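Local coordinates for protein N-acetylmuramoyl-L-alanine amidase (Clostridium intestinale URNW, PDB 6SRT) that probably cleaves the amide bond between N-acetylmuramic acid and L-alanine in peptidoglycan, as a zinc-dependent endolysin that degrades bacterial cell walls, at residues 35-40 with 86-91; 41-46 with 97-102. All coordinates share one frame; numbering follows the deposited sequence.

Following the chain from its N terminus, residues 35-40 run through the loop that leads from strand 24-25 to strand 43-48, and 41-46 carry straight on into that strand. The partners come in the same order: 86-91 just after strand 83-85, then 97-102 just before strand 103-108. Contact 1 therefore closes a loop from 40 to 86 and contact 2 one from 46 to 97, and the two cross. They touch where N40 N approaches A101 O at 2.9 Å, a probable hydrogen bond, and where the F39 ring packs on N100 and A101. Together they fasten the lead-in to strand 43-48 along the connection between strands 83-85 and 103-108.

Contact 1: 35-40 with 86-91; sequences LSYNFN and GRPENA
A91 packs its methyl over one face of the Y37 ring, a CH-pi contact with CB 4.2 Å from the ring centroid and displaced toward the rim. The A91 CA also makes a CA-H...O contact with S36 O. L35 packs next to it, its two methyls dividing the work: L35 CD1 meets the P88 ring at CD, 3.7 Å away, while CD2 sits over a face of the R87 guanidinium. That guanidinium is held by the carbonyls of I71, G70 and V92, which offers the leucine a fixed surface.

The Y37 ring crosses P88 at about a right angle, carried there with CG anti to the carbonyl carbon (chi1 -63°). The N90 amide carbon lies at the ring's edge, in plane, with the amide turned 75° from the ring and OD1 3.4 Å from Y37 CE2. F39 works differently: A91 O stands over the centre of its ring, 3.5 Å above the plane, and E89 O comes to the edge, 3.4 Å from CE2. A91 O is also bonded by H74, whose ring stacks on F39. Water 1 lies within bonding distance of both F39 O and N90 O and links the two backbones.

What receives the 35-40 loop is thus a type I beta turn, P88 to A91, closed by A91 N to P88 O, beside the central sheet of the amidase domain.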
loop_
_atom_site.group_PDB
_atom_site.type_symbol
_atom_site.label_atom_id
_atom_site.label_comp_id
_atom_site.label_asym_id
_atom_site.label_seq_id
_atom_site.Cartn_x
_atom_site.Cartn_y
_atom_site.Cartn_z
ATOM N N LEU A 35 -1.536 13.139 -12.853
ATOM C CA LEU A 35 -2.331 12.243 -11.997
ATOM C C LEU A 35 -3.794 12.371 -12.368
ATOM O O LEU A 35 -4.306 13.441 -12.598
ATOM C CB LEU A 35 -2.117 12.572 -10.517
ATOM C CG LEU A 35 -0.723 12.294 -9.986
ATOM C CD1 LEU A 35 -0.650 12.702 -8.539
ATOM C CD2 LEU A 35 -0.266 10.882 -10.183
ATOM N N SER A 36 -4.458 11.225 -12.366
ATOM C CA SER A 36 -5.917 11.194 -12.451
ATOM C C SER A 36 -6.494 11.128 -11.030
ATOM O O SER A 36 -6.032 10.280 -10.243
ATOM C CB SER A 36 -6.364 10.014 -13.251
ATOM O OG SER A 36 -7.795 9.908 -13.195
ATOM N N TYR A 37 -7.561 11.859 -10.881
ATOM C CA TYR A 37 -8.345 11.922 -9.630
ATOM C C TYR A 37 -9.669 11.251 -9.814
ATOM O O TYR A 37 -10.530 11.343 -8.893
ATOM C CB TYR A 37 -8.372 13.352 -9.026
ATOM C CG TYR A 37 -6.997 13.842 -8.627
ATOM C CD1 TYR A 37 -6.077 14.246 -9.575
ATOM C CD2 TYR A 37 -6.601 13.826 -7.297
ATOM C CE1 TYR A 37 -4.832 14.743 -9.201
ATOM C CE2 TYR A 37 -5.376 14.298 -6.907
ATOM C CZ TYR A 37 -4.483 14.744 -7.856
ATOM O OH TYR A 37 -3.246 15.198 -7.427
ATOM N N ASN A 38 -9.840 10.524 -10.909
ATOM C CA ASN A 38 -11.046 9.690 -11.135
ATOM C C ASN A 38 -10.831 8.369 -10.408
ATOM O O ASN A 38 -10.692 7.340 -11.025
ATOM C CB ASN A 38 -11.388 9.518 -12.598
ATOM C CG ASN A 38 -11.912 10.778 -13.264
ATOM O OD1 ASN A 38 -12.378 11.760 -12.634
ATOM N ND2 ASN A 38 -11.833 10.758 -14.565
ATOM N N PHE A 39 -10.771 8.469 -9.079
ATOM C CA PHE A 39 -10.426 7.358 -8.185
ATOM C C PHE A 39 -11.582 7.177 -7.208
ATOM O O PHE A 39 -11.990 8.135 -6.615
ATOM C CB PHE A 39 -9.157 7.759 -7.438
ATOM C CG PHE A 39 -8.620 6.759 -6.454
ATOM C CD1 PHE A 39 -8.274 5.475 -6.796
ATOM C CD2 PHE A 39 -8.437 7.132 -5.122
ATOM C CE1 PHE A 39 -7.765 4.587 -5.872
ATOM C CE2 PHE A 39 -7.862 6.272 -4.212
ATOM C CZ PHE A 39 -7.555 4.981 -4.567
ATOM N N ASN A 40 -12.113 5.958 -7.163
ATOM C CA ASN A 40 -13.311 5.686 -6.348
ATOM C C ASN A 40 -13.024 4.395 -5.597
ATOM O O ASN A 40 -13.483 3.317 -5.989
ATOM C CB ASN A 40 -14.551 5.616 -7.233
ATOM C CG ASN A 40 -14.888 6.959 -7.843
ATOM O OD1 ASN A 40 -15.652 7.737 -7.224
ATOM N ND2 ASN A 40 -14.342 7.191 -8.991
ATOM N N GLY A 86 2.511 7.959 -0.451
ATOM C CA GLY A 86 2.953 7.863 -1.848
ATOM C C GLY A 86 2.055 8.729 -2.725
ATOM O O GLY A 86 2.047 9.948 -2.626
ATOM N N ARG A 87 1.282 8.054 -3.562
ATOM C CA ARG A 87 0.231 8.786 -4.342
ATOM C C ARG A 87 -0.696 9.506 -3.411
ATOM O O ARG A 87 -1.039 8.986 -2.353
ATOM C CB ARG A 87 -0.807 7.917 -5.041
ATOM C CG ARG A 87 -0.143 7.097 -6.113
ATOM C CD ARG A 87 0.007 7.843 -7.410
ATOM N NE ARG A 87 0.926 7.182 -8.272
ATOM C CZ ARG A 87 0.748 6.878 -9.550
ATOM N NH1 ARG A 87 -0.423 7.011 -10.157
ATOM N NH2 ARG A 87 1.809 6.496 -10.233
ATOM N N PRO A 88 -1.178 10.679 -3.839
ATOM C CA PRO A 88 -2.210 11.355 -3.069
ATOM C C PRO A 88 -3.386 10.395 -2.839
ATOM O O PRO A 88 -3.731 9.541 -3.649
ATOM C CB PRO A 88 -2.621 12.550 -3.942
ATOM C CG PRO A 88 -1.370 12.834 -4.764
ATOM C CD PRO A 88 -0.824 11.449 -5.056
ATOM N N GLU A 89 -4.029 10.587 -1.682
ATOM C CA GLU A 89 -5.081 9.690 -1.179
ATOM C C GLU A 89 -6.276 9.683 -2.104
ATOM O O GLU A 89 -7.064 8.716 -2.062
ATOM C CB GLU A 89 -5.459 10.055 0.236
ATOM C CG GLU A 89 -6.063 8.897 1.001
ATOM C CD GLU A 89 -6.325 9.311 2.442
ATOM O OE1 GLU A 89 -5.352 9.390 3.226
ATOM O OE2 GLU A 89 -7.517 9.571 2.793
ATOM N N ASN A 90 -6.459 10.735 -2.898
ATOM C CA ASN A 90 -7.573 10.884 -3.841
ATOM C C ASN A 90 -7.181 10.659 -5.305
ATOM O O ASN A 90 -8.015 10.925 -6.197
ATOM C CB ASN A 90 -8.289 12.224 -3.669
ATOM C CG ASN A 90 -7.402 13.433 -3.823
ATOM O OD1 ASN A 90 -6.177 13.350 -3.690
ATOM N ND2 ASN A 90 -8.061 14.583 -4.014
ATOM N N ALA A 91 -5.961 10.204 -5.551
ATOM C CA ALA A 91 -5.488 9.965 -6.914
ATOM C C ALA A 91 -5.433 8.477 -7.213
ATOM O O ALA A 91 -5.116 7.650 -6.373
ATOM C CB ALA A 91 -4.098 10.560 -7.118
HETATM O O HOH W 1 -10.740 10.481 -5.736
#

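Contact 2: 41-46 with 97-102; sequences PNMIVY and PGVNAR
P41 opens the contact by directing its CA at R102 O, a CA-H...O approach of 3.3 Å. R102 O also accepts from N42 N at 2.8 Å, the donor tilted out of the carbonyl plane, so two consecutive residues converge on a single oxygen.

N42 then turns its side chain back to the same arginine. With chi1 at 66°, CG falls between the backbone N and the carbonyl carbon, and this brings OD1 to the edge of the R102 guanidinium. R102 NE donates to N42 OD1 at 2.7 Å, nearly straight at 162°, using a lone pair in the carbonyl plane; NH2 adds a weak bond to the same oxygen. OD1 meets the guanidinium edge while the amide plane is turned 65° from it, so the two groups do not stack. Water 2 accepts from R102 NH2 and also lies at bonding distance from N42 O. R102 reaches this place by a bend at chi3.

M43, the first strand residue, lays CE over one guanidinium face, 3.8 Å from R102 CZ and offset toward the rim, while its SD rests 4.2 Å from V99 CG2. The arginine is thereby gripped at its edge by N42 and covered on a face by M43. V45, two residues on, brings CG2 to the same V99 methyl more loosely, and its side chain also packs against H144, a zinc ligand.

Strand 43-48 is an inner strand of the mixed sheet, paired in parallel with 103-108 through backbone bonds between M43 and F104 and between V45 and both F104 and I106. The N42-R102 bonds lie where these parallel strands begin, and strand 43-48 goes on to deliver H47 to the zinc site of this amidase.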
loop_
_atom_site.group_PDB
_atom_site.type_symbol
_atom_site.label_atom_id
_atom_site.label_comp_id
_atom_site.label_asym_id
_atom_site.label_seq_id
_atom_site.Cartn_x
_atom_site.Cartn_y
_atom_site.Cartn_z
ATOM N N PRO A 41 -12.260 4.454 -4.503
ATOM C CA PRO A 41 -11.790 3.224 -3.896
ATOM C C PRO A 41 -12.865 2.426 -3.185
ATOM O O PRO A 41 -13.668 2.996 -2.432
ATOM C CB PRO A 41 -10.712 3.717 -2.926
ATOM C CG PRO A 41 -11.113 5.145 -2.626
ATOM C CD PRO A 41 -11.680 5.657 -3.919
ATOM N N ASN A 42 -12.856 1.127 -3.423
ATOM C CA ASN A 42 -13.713 0.175 -2.715
ATOM C C ASN A 42 -12.938 -1.066 -2.306
ATOM O O ASN A 42 -13.556 -2.079 -1.923
ATOM C CB ASN A 42 -14.988 -0.103 -3.449
ATOM C CG ASN A 42 -14.747 -0.826 -4.763
ATOM O OD1 ASN A 42 -13.654 -1.280 -5.069
ATOM N ND2 ASN A 42 -15.805 -0.951 -5.564
ATOM N N MET A 43 -11.603 -1.012 -2.345
ATOM C CA MET A 43 -10.692 -2.178 -2.146
ATOM C C MET A 43 -9.413 -1.612 -1.547
ATOM O O MET A 43 -9.032 -0.464 -1.836
ATOM C CB MET A 43 -10.435 -2.882 -3.482
ATOM C CG MET A 43 -9.685 -4.147 -3.355
ATOM S SD MET A 43 -9.213 -4.703 -5.024
ATOM C CE MET A 43 -10.823 -5.272 -5.565
ATOM N N ILE A 44 -8.743 -2.433 -0.713
ATOM C CA ILE A 44 -7.360 -2.216 -0.313
ATOM C C ILE A 44 -6.563 -3.444 -0.781
ATOM O O ILE A 44 -6.997 -4.560 -0.561
ATOM C CB ILE A 44 -7.232 -2.045 1.204
ATOM C CG1 ILE A 44 -7.909 -0.794 1.678
ATOM C CG2 ILE A 44 -5.787 -2.128 1.661
ATOM C CD1 ILE A 44 -8.150 -0.755 3.130
ATOM N N VAL A 45 -5.457 -3.175 -1.446
ATOM C CA VAL A 45 -4.544 -4.218 -1.978
ATOM C C VAL A 45 -3.181 -4.093 -1.289
ATOM O O VAL A 45 -2.568 -2.995 -1.277
ATOM C CB VAL A 45 -4.373 -4.146 -3.495
ATOM C CG1 VAL A 45 -3.410 -5.209 -3.986
ATOM C CG2 VAL A 45 -5.694 -4.282 -4.217
ATOM N N TYR A 46 -2.722 -5.223 -0.719
ATOM C CA TYR A 46 -1.440 -5.282 -0.013
ATOM C C TYR A 46 -0.329 -5.805 -0.925
ATOM O O TYR A 46 -0.500 -6.769 -1.674
ATOM C CB TYR A 46 -1.520 -6.194 1.217
ATOM C CG TYR A 46 -2.535 -5.735 2.240
ATOM C CD1 TYR A 46 -2.230 -4.696 3.071
ATOM C CD2 TYR A 46 -3.775 -6.305 2.377
ATOM C CE1 TYR A 46 -3.122 -4.183 4.002
ATOM C CE2 TYR A 46 -4.648 -5.872 3.322
ATOM C CZ TYR A 46 -4.356 -4.781 4.116
ATOM O OH TYR A 46 -5.348 -4.359 4.972
ATOM N N PRO A 97 -2.649 -3.045 -12.025
ATOM C CA PRO A 97 -3.383 -2.763 -13.244
ATOM C C PRO A 97 -4.675 -3.608 -13.323
ATOM O O PRO A 97 -4.674 -4.814 -13.105
ATOM C CB PRO A 97 -2.415 -3.088 -14.361
ATOM C CG PRO A 97 -1.048 -2.918 -13.712
ATOM C CD PRO A 97 -1.259 -3.404 -12.291
ATOM N N GLY A 98 -5.762 -2.932 -13.624
ATOM C CA GLY A 98 -7.091 -3.493 -13.686
ATOM C C GLY A 98 -7.950 -3.123 -12.524
ATOM O O GLY A 98 -9.170 -3.045 -12.732
ATOM N N VAL A 99 -7.345 -2.797 -11.363
ATOM C CA VAL A 99 -8.169 -2.305 -10.227
ATOM C C VAL A 99 -7.603 -0.986 -9.674
ATOM O O VAL A 99 -8.018 -0.555 -8.604
ATOM C CB VAL A 99 -8.273 -3.364 -9.089
ATOM C CG1 VAL A 99 -9.013 -4.598 -9.586
ATOM C CG2 VAL A 99 -6.919 -3.708 -8.457
ATOM N N ASN A 100 -6.730 -0.313 -10.415
ATOM C CA ASN A 100 -6.125 0.889 -9.867
ATOM C C ASN A 100 -7.142 1.976 -9.586
ATOM O O ASN A 100 -7.036 2.680 -8.580
ATOM C CB ASN A 100 -5.046 1.424 -10.797
ATOM C CG ASN A 100 -3.683 0.760 -10.621
ATOM O OD1 ASN A 100 -3.239 0.596 -9.487
ATOM N ND2 ASN A 100 -3.029 0.460 -11.747
ATOM N N ALA A 101 -8.204 2.104 -10.376
ATOM C CA ALA A 101 -9.194 3.166 -10.154
ATOM C C ALA A 101 -10.056 2.889 -8.945
ATOM O O ALA A 101 -10.806 3.791 -8.539
ATOM C CB ALA A 101 -10.035 3.378 -11.396
ATOM N N ARG A 102 -10.009 1.692 -8.385
ATOM C CA ARG A 102 -10.877 1.276 -7.267
ATOM C C ARG A 102 -10.088 0.790 -6.035
ATOM O O ARG A 102 -10.745 0.368 -5.072
ATOM C CB ARG A 102 -11.887 0.212 -7.727
ATOM C CG ARG A 102 -11.241 -1.130 -8.025
ATOM C CD ARG A 102 -12.271 -2.151 -8.423
ATOM N NE ARG A 102 -13.080 -2.687 -7.349
ATOM C CZ ARG A 102 -13.802 -3.793 -7.436
ATOM N NH1 ARG A 102 -13.835 -4.451 -8.573
ATOM N NH2 ARG A 102 -14.493 -4.228 -6.403
HETATM O O HOH W 2 -14.385 -4.155 -3.738
#